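Local coordinates for adenylate cyclase-like protein (Chlamydia trachomatis, PDB 3GQS) that is of unknown function but carries, in this piece, a forkhead-associated (FHA) domain, a fold that in many relatives recognises phosphorylated peptides, at residues T26-S31 against V35-L40; D42-R47 against S67-I72. One frame throughout, in Å; residues are numbered along the deposited sequence.

Contact 1 (T26-S31 against V35-L40)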
ATOM      1  N   THR A  26      -0.090   9.489  -6.152  1.00 27.67           N
ATOM      2  CA  THR A  26      -0.893   8.278  -6.015  1.00 26.45           C
ATOM      3  C   THR A  26      -0.069   7.104  -6.536  1.00 26.46           C
ATOM      4  O   THR A  26       0.542   7.210  -7.580  1.00 25.26           O
ATOM      5  CB  THR A  26      -2.145   8.376  -6.883  1.00 26.83           C
ATOM      6  OG1 THR A  26      -2.900   9.559  -6.513  1.00 29.56           O
ATOM      7  CG2 THR A  26      -3.017   7.118  -6.787  1.00 24.95           C
ATOM      8  N   TYR A  27      -0.096   5.974  -5.823  1.00 25.62           N
ATOM      9  CA  TYR A  27       0.702   4.811  -6.209  1.00 25.45           C
ATOM     10  C   TYR A  27      -0.157   3.549  -6.176  1.00 23.50           C
ATOM     11  O   TYR A  27      -0.852   3.281  -5.252  1.00 23.34           O
ATOM     12  CB  TYR A  27       1.890   4.615  -5.247  1.00 25.78           C
ATOM     13  CG  TYR A  27       2.908   5.740  -5.253  1.00 25.49           C
ATOM     14  CD1 TYR A  27       4.122   5.612  -5.891  1.00 22.24           C
ATOM     15  CD2 TYR A  27       2.671   6.894  -4.542  1.00 23.66           C
ATOM     16  CE1 TYR A  27       5.046   6.635  -5.859  1.00 21.35           C
ATOM     17  CE2 TYR A  27       3.584   7.925  -4.539  1.00 23.42           C
ATOM     18  CZ  TYR A  27       4.745   7.807  -5.203  1.00 21.45           C
ATOM     19  OH  TYR A  27       5.640   8.881  -5.164  1.00 20.37           O
ATOM     20  N   ILE A  28      -0.083   2.775  -7.206  1.00 23.59           N
ATOM     21  CA  ILE A  28      -0.855   1.551  -7.285  1.00 23.40           C
ATOM     22  C   ILE A  28       0.053   0.400  -6.884  1.00 23.41           C
ATOM     23  O   ILE A  28       1.141   0.296  -7.380  1.00 23.71           O
ATOM     24  CB  ILE A  28      -1.338   1.341  -8.702  1.00 23.09           C
ATOM     25  CG1 ILE A  28      -2.300   2.514  -9.098  1.00 23.50           C
ATOM     26  CG2 ILE A  28      -2.018   0.003  -8.859  1.00 20.66           C
ATOM     27  CD1 ILE A  28      -2.671   2.532 -10.623  1.00 17.79           C
ATOM     28  N   VAL A  29      -0.418  -0.431  -5.985  1.00 24.23           N
ATOM     29  CA  VAL A  29       0.359  -1.597  -5.530  1.00 25.88           C
ATOM     30  C   VAL A  29      -0.302  -2.842  -6.176  1.00 25.00           C
ATOM     31  O   VAL A  29      -1.464  -3.039  -6.044  1.00 26.86           O
ATOM     32  CB  VAL A  29       0.397  -1.712  -3.982  1.00 25.66           C
ATOM     33  CG1 VAL A  29       1.246  -3.020  -3.490  1.00 27.39           C
ATOM     34  CG2 VAL A  29       0.948  -0.435  -3.365  1.00 25.67           C
ATOM     35  N   GLY A  30       0.451  -3.629  -6.899  1.00 24.90           N
ATOM     36  CA  GLY A  30      -0.101  -4.847  -7.471  1.00 25.89           C
ATOM     37  C   GLY A  30       0.978  -5.788  -7.956  1.00 26.18           C
ATOM     38  O   GLY A  30       2.154  -5.517  -7.775  1.00 26.52           O
ATOM     39  N   SER A  31       0.550  -6.872  -8.602  1.00 26.27           N
ATOM     40  CA  SER A  31       1.452  -7.897  -9.133  1.00 25.43           C
ATOM     41  C   SER A  31       1.806  -7.733 -10.613  1.00 25.81           C
ATOM     42  O   SER A  31       2.777  -8.350 -11.058  1.00 25.62           O
ATOM     43  CB  SER A  31       0.855  -9.299  -8.914  1.00 25.40           C
ATOM     44  OG  SER A  31      -0.486  -9.421  -9.407  1.00 26.61           O
ATOM     45  N   VAL A  35       0.515  -2.290 -14.899  1.00 26.20           N
ATOM     46  CA  VAL A  35      -0.547  -1.482 -14.271  1.00 25.92           C
ATOM     47  C   VAL A  35      -0.196  -0.948 -12.865  1.00 26.60           C
ATOM     48  O   VAL A  35      -0.802   0.030 -12.408  1.00 27.93           O
ATOM     49  CB  VAL A  35      -1.923  -2.230 -14.222  1.00 26.61           C
ATOM     50  CG1 VAL A  35      -2.538  -2.338 -15.637  1.00 27.20           C
ATOM     51  CG2 VAL A  35      -1.815  -3.664 -13.605  1.00 25.35           C
ATOM     52  N   ALA A  36       0.775  -1.583 -12.186  1.00 25.09           N
ATOM     53  CA  ALA A  36       1.159  -1.206 -10.844  1.00 23.86           C
ATOM     54  C   ALA A  36       2.424  -0.362 -10.856  1.00 22.81           C
ATOM     55  O   ALA A  36       3.283  -0.525 -11.713  1.00 20.88           O
ATOM     56  CB  ALA A  36       1.323  -2.471  -9.897  1.00 24.06           C
ATOM     57  N   ASP A  37       2.506   0.552  -9.884  1.00 22.58           N
ATOM     58  CA  ASP A  37       3.748   1.332  -9.611  1.00 23.58           C
ATOM     59  C   ASP A  37       4.706   0.648  -8.592  1.00 24.06           C
ATOM     60  O   ASP A  37       5.914   0.781  -8.703  1.00 22.97           O
ATOM     61  CB  ASP A  37       3.377   2.704  -9.080  1.00 23.71           C
ATOM     62  CG  ASP A  37       2.357   3.410  -9.990  1.00 21.04           C
ATOM     63  OD1 ASP A  37       2.586   3.509 -11.177  1.00 23.97           O
ATOM     64  OD2 ASP A  37       1.314   3.774  -9.513  1.00 22.33           O
ATOM     65  N   ILE A  38       4.135  -0.047  -7.615  1.00 25.27           N
ATOM     66  CA  ILE A  38       4.932  -0.878  -6.642  1.00 26.29           C
ATOM     67  C   ILE A  38       4.532  -2.329  -6.969  1.00 27.51           C
ATOM     68  O   ILE A  38       3.398  -2.757  -6.745  1.00 26.06           O
ATOM     69  CB  ILE A  38       4.667  -0.484  -5.168  1.00 26.76           C
ATOM     70  CG1 ILE A  38       5.046   1.017  -4.954  1.00 24.94           C
ATOM     71  CG2 ILE A  38       5.439  -1.442  -4.221  1.00 24.57           C
ATOM     72  CD1 ILE A  38       4.500   1.689  -3.684  1.00 24.46           C
ATOM     73  N   VAL A  39       5.434  -3.035  -7.631  1.00 29.55           N
ATOM     74  CA  VAL A  39       5.096  -4.345  -8.150  1.00 31.12           C
ATOM     75  C   VAL A  39       5.603  -5.418  -7.169  1.00 32.92           C
ATOM     76  O   VAL A  39       6.812  -5.547  -6.919  1.00 33.89           O
ATOM     77  CB  VAL A  39       5.632  -4.560  -9.564  1.00 30.50           C
ATOM     78  CG1 VAL A  39       5.067  -5.911 -10.179  1.00 29.70           C
ATOM     79  CG2 VAL A  39       5.312  -3.364 -10.416  1.00 29.74           C
ATOM     80  N   LEU A  40       4.660  -6.196  -6.660  1.00 34.40           N
ATOM     81  CA  LEU A  40       4.938  -7.333  -5.745  1.00 36.50           C
ATOM     82  C   LEU A  40       4.561  -8.661  -6.422  1.00 37.07           C
ATOM     83  O   LEU A  40       3.413  -8.869  -6.831  1.00 37.56           O
ATOM     84  CB  LEU A  40       4.136  -7.196  -4.448  1.00 37.15           C
ATOM     85  CG  LEU A  40       4.107  -5.805  -3.785  1.00 38.52           C
ATOM     86  CD1 LEU A  40       2.903  -5.640  -2.826  1.00 40.02           C
ATOM     87  CD2 LEU A  40       5.462  -5.572  -3.095  1.00 40.32           C
TER
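Tyr27 meets Ile38 on the inner side of the sheet, its CB lying 4.2 Å from Ile38 CD1, while its hydroxyl leads off to a hydrogen bond with Asp22. At Ile28 the pairing of strand 26-30 with the short parallel strand 38-39 begins, and here a side chain does the work of a backbone. Ile28 N donates to Asp37 OD2 over 2.9 Å, a nearly straight bond (166°) that reaches the oxygen on its anti side. The carboxylate can turn back to this amide because Asp37 CG sits beside its own backbone N, opposite the carbonyl carbon (chi1 -52°). Ile28 O in turn accepts two amides, Asp37 N at 2.9 Å and Ile38 N at 3.0 Å, and the second bond is the straighter. The Ile28 branches CG2 and CD1 rest against the carbonyl of Val35.

Val29, a beta-branched residue suited to a strand, shares the face of Ile38 and packs obliquely on it, its CG2 4.1 Å from Ile38 CB. Leu7, Phe19 and Leu21 of the other sheet cover Ile38, so this face belongs to the core of the beta sandwich. Gly30, having no side chain, lets the methyl of Ala36 lie close over its amide. Its N donates to Ile38 O (3.1 Å) and its O accepts Leu40 N (2.8 Å), the alternation expected of parallel strands. Ser31 ends the segment with a CA-H...O contact from its CA to Leu40 O at 3.2 Å.

The chemistry implies an edge pairing held mainly by amides and carbonyls, in which the aspartate supplies the acceptor at the end where the partner leaves regular strand geometry, and its negative charge probably strengthens that bond.

Contact 2 (D42-R47 against S67-I72). With PO4 (phosphate ion), chain C.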
ATOM      1  N   ASP A  42       3.893 -11.708  -5.597  1.00 39.16           N
ATOM      2  CA  ASP A  42       3.094 -12.719  -4.898  1.00 39.27           C
ATOM      3  C   ASP A  42       1.749 -13.000  -5.583  1.00 38.38           C
ATOM      4  O   ASP A  42       0.938 -12.108  -5.811  1.00 38.50           O
ATOM      5  CB  ASP A  42       2.918 -12.256  -3.451  1.00 40.10           C
ATOM      6  CG  ASP A  42       1.994 -13.138  -2.633  1.00 42.65           C
ATOM      7  OD1 ASP A  42       1.804 -14.346  -2.949  1.00 46.02           O
ATOM      8  OD2 ASP A  42       1.453 -12.580  -1.645  1.00 46.31           O
ATOM      9  N   MET A  43       1.535 -14.272  -5.883  1.00 37.90           N
ATOM     10  CA  MET A  43       0.316 -14.798  -6.520  1.00 37.32           C
ATOM     11  C   MET A  43      -1.010 -14.319  -5.905  1.00 35.89           C
ATOM     12  O   MET A  43      -2.024 -14.301  -6.585  1.00 35.62           O
ATOM     13  CB  MET A  43       0.337 -16.337  -6.482  1.00 38.63           C
ATOM     14  CG  MET A  43       1.276 -17.013  -7.487  1.00 42.15           C
ATOM     15  SD  MET A  43       0.667 -17.118  -9.207  1.00 50.45           S
ATOM     16  CE  MET A  43       1.350 -15.578  -9.899  1.00 45.37           C
ATOM     17  N   SER A  44      -1.000 -13.953  -4.626  1.00 34.34           N
ATOM     18  CA  SER A  44      -2.226 -13.581  -3.879  1.00 33.13           C
ATOM     19  C   SER A  44      -2.516 -12.066  -3.941  1.00 31.31           C
ATOM     20  O   SER A  44      -3.432 -11.553  -3.280  1.00 29.24           O
ATOM     21  CB  SER A  44      -2.111 -14.033  -2.421  1.00 32.65           C
ATOM     22  OG  SER A  44      -1.092 -13.276  -1.776  1.00 34.89           O
ATOM     23  N   ILE A  45      -1.680 -11.374  -4.711  1.00 30.24           N
ATOM     24  CA  ILE A  45      -1.830  -9.938  -4.992  1.00 28.56           C
ATOM     25  C   ILE A  45      -2.454  -9.715  -6.419  1.00 26.88           C
ATOM     26  O   ILE A  45      -1.951 -10.146  -7.469  1.00 25.08           O
ATOM     27  CB  ILE A  45      -0.480  -9.182  -4.778  1.00 28.55           C
ATOM     28  CG1 ILE A  45      -0.009  -9.351  -3.309  1.00 29.66           C
ATOM     29  CG2 ILE A  45      -0.606  -7.671  -5.029  1.00 28.59           C
ATOM     30  CD1 ILE A  45       1.434  -8.831  -3.015  1.00 29.09           C
ATOM     31  N   SER A  46      -3.566  -9.013  -6.430  1.00 26.34           N
ATOM     32  CA  SER A  46      -4.219  -8.626  -7.673  1.00 25.90           C
ATOM     33  C   SER A  46      -3.276  -7.833  -8.601  1.00 25.47           C
ATOM     34  O   SER A  46      -2.303  -7.216  -8.154  1.00 25.88           O
ATOM     35  CB  SER A  46      -5.503  -7.875  -7.361  1.00 26.07           C
ATOM     36  OG  SER A  46      -6.465  -8.813  -6.908  1.00 24.39           O
ATOM     37  N   ARG A  47      -3.551  -7.903  -9.893  1.00 26.19           N
ATOM     38  CA  ARG A  47      -2.740  -7.221 -10.902  1.00 26.78           C
ATOM     39  C   ARG A  47      -2.578  -5.744 -10.493  1.00 26.57           C
ATOM     40  O   ARG A  47      -1.492  -5.182 -10.482  1.00 26.07           O
ATOM     41  CB  ARG A  47      -3.384  -7.322 -12.260  1.00 27.29           C
ATOM     42  CG  ARG A  47      -3.341  -8.707 -12.845  1.00 28.36           C
ATOM     43  CD  ARG A  47      -4.234  -8.878 -14.073  1.00 27.39           C
ATOM     44  NE  ARG A  47      -4.271 -10.269 -14.517  1.00 28.19           N
ATOM     45  CZ  ARG A  47      -5.047 -11.239 -14.010  1.00 25.80           C
ATOM     46  NH1 ARG A  47      -5.906 -11.017 -13.035  1.00 28.27           N
ATOM     47  NH2 ARG A  47      -5.018 -12.442 -14.539  1.00 26.02           N
ATOM     48  N   SER A  67      -9.736  -5.696  -5.485  1.00 27.79           N
ATOM     49  CA  SER A  67      -8.813  -6.798  -5.285  1.00 27.82           C
ATOM     50  C   SER A  67      -9.559  -8.100  -4.962  1.00 29.13           C
ATOM     51  O   SER A  67     -10.665  -8.110  -4.398  1.00 27.41           O
ATOM     52  CB  SER A  67      -7.815  -6.507  -4.187  1.00 26.85           C
ATOM     53  OG  SER A  67      -8.469  -6.551  -2.930  1.00 25.74           O
ATOM     54  N   LYS A  68      -8.922  -9.203  -5.329  1.00 30.32           N
ATOM     55  CA  LYS A  68      -9.464 -10.557  -5.059  1.00 31.62           C
ATOM     56  C   LYS A  68      -9.614 -10.824  -3.539  1.00 32.03           C
ATOM     57  O   LYS A  68     -10.671 -11.229  -3.076  1.00 32.02           O
ATOM     58  CB  LYS A  68      -8.557 -11.608  -5.718  1.00 31.92           C
ATOM     59  CG  LYS A  68      -9.239 -12.900  -6.111  1.00 36.68           C
ATOM     60  CD  LYS A  68      -8.311 -14.104  -5.861  1.00 39.92           C
ATOM     61  CE  LYS A  68      -8.929 -15.378  -6.372  1.00 42.25           C
ATOM     62  NZ  LYS A  68      -9.048 -15.360  -7.866  1.00 44.68           N
ATOM     63  N   ASN A  69      -8.563 -10.503  -2.790  1.00 32.61           N
ATOM     64  CA  ASN A  69      -8.382 -10.833  -1.357  1.00 33.34           C
ATOM     65  C   ASN A  69      -8.609  -9.668  -0.370  1.00 33.44           C
ATOM     66  O   ASN A  69      -8.533  -9.845   0.852  1.00 33.48           O
ATOM     67  CB  ASN A  69      -6.935 -11.325  -1.153  1.00 33.41           C
ATOM     68  CG  ASN A  69      -6.688 -12.698  -1.798  1.00 36.21           C
ATOM     69  OD1 ASN A  69      -7.568 -13.559  -1.815  1.00 39.42           O
ATOM     70  ND2 ASN A  69      -5.496 -12.894  -2.341  1.00 38.42           N
ATOM     71  N   GLY A  70      -8.805  -8.474  -0.902  1.00 32.64           N
ATOM     72  CA  GLY A  70      -9.147  -7.327  -0.065  1.00 32.31           C
ATOM     73  C   GLY A  70      -7.916  -6.624   0.448  1.00 31.71           C
ATOM     74  O   GLY A  70      -6.787  -7.030   0.202  1.00 31.59           O
ATOM     75  N   VAL A  71      -8.150  -5.540   1.161  1.00 31.67           N
ATOM     76  CA  VAL A  71      -7.082  -4.742   1.760  1.00 30.62           C
ATOM     77  C   VAL A  71      -7.358  -4.690   3.254  1.00 30.90           C
ATOM     78  O   VAL A  71      -8.414  -4.211   3.671  1.00 30.82           O
ATOM     79  CB  VAL A  71      -7.024  -3.329   1.168  1.00 30.24           C
ATOM     80  CG1 VAL A  71      -6.054  -2.469   1.987  1.00 29.17           C
ATOM     81  CG2 VAL A  71      -6.602  -3.372  -0.300  1.00 24.92           C
ATOM     82  N   ILE A  72      -6.434  -5.249   4.032  1.00 31.29           N
ATOM     83  CA  ILE A  72      -6.579  -5.388   5.492  1.00 31.31           C
ATOM     84  C   ILE A  72      -5.637  -4.418   6.161  1.00 31.75           C
ATOM     85  O   ILE A  72      -4.432  -4.444   5.900  1.00 30.40           O
ATOM     86  CB  ILE A  72      -6.204  -6.803   6.028  1.00 31.95           C
ATOM     87  CG1 ILE A  72      -7.159  -7.867   5.496  1.00 32.79           C
ATOM     88  CG2 ILE A  72      -6.216  -6.838   7.583  1.00 32.57           C
ATOM     89  CD1 ILE A  72      -7.285  -9.062   6.426  1.00 34.17           C
TER
HETATM   90  P   PO4 C 107      -7.262  -9.595 -10.178  1.00 41.95           P
HETATM   91  O1  PO4 C 107      -8.218  -8.599  -9.597  1.00 42.33           O
HETATM   92  O2  PO4 C 107      -6.812 -10.418  -8.939  1.00 48.42           O
HETATM   93  O3  PO4 C 107      -7.937 -10.474 -11.217  1.00 42.99           O
HETATM   94  O4  PO4 C 107      -6.056  -9.095 -10.914  1.00 34.95           O
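The side-chain amide of Asn69 reaches across to Ser44, its ND2 giving a hydrogen to Ser44 O at 2.6 Å. That carbonyl oxygen lies close to the amide plane, but the bond is bent, with 139° at the hydrogen. Asparagine suits the place because a short, flat donor can bridge two loops. The other flat group, the guanidinium of Arg47, has the phosphorus of a bound phosphate ion at its edge, in its plane. These loops lie at the end of the FHA beta sandwich, where domains of this family bind phosphothreonine; the phosphate, probably from the crystallisation liquor, is consistent with such a pocket.

Arg47 holds one phosphate oxygen twice: O4 accepts the backbone N at 3.0 Å and NH1 at 2.9 Å. The extended side chain runs alongside O4, with CB, CG and CD all close to it, and the turn at its end (chi4 82°) points NH1 at the ion, so NH1 and the backbone N reach O4 from separate positions. Ser46 contributes the other grip, its OG donating to phosphate O2 at 2.6 Å. The same hydroxyl, able to give and take at once, also accepts a hydrogen from the opposing loop and so couples the ion to it. Lys68 starts toward Ser46 through its CB, but its ammonium end leads away.

Each loop is braced internally. A type I turn runs from Asp42 to Ile45, and Ser44 OG donates to Asp42 OD2 (2.6 Å) from above the carboxylate plane. Gly70, with a positive phi that suits glycine, gives a weak bond from N to Ser67 OG, whose stronger partner is Asp64. Straightest of the bonds between the two loops is Lys68 N to Ser46 OG, 2.9 Å long with 172° at the hydrogen.

In the fold
From the N terminus the chain reaches strand 26-30, turns through three intervening residues and runs alongside it again in the same direction, the short parallel strand 38-39 lying within 35-40, so contact 1 closes a tight local loop at the edge of the mixed sheet. The two contacts are in series, neither nested nor crossed: 42-47 follows soon after, and contact 2 closes a longer excursion through strands 50-54 and 60-64 before 67-72 returns. Their centres are about 11 Å apart, yet they touch directly. Ser31 probably hydrogen-bonds through OG to Ile45 O and through N to Ser46 O, and Leu40 packs on Ile45, which joins the sheet edge to the loop 42-47 that holds the phosphate.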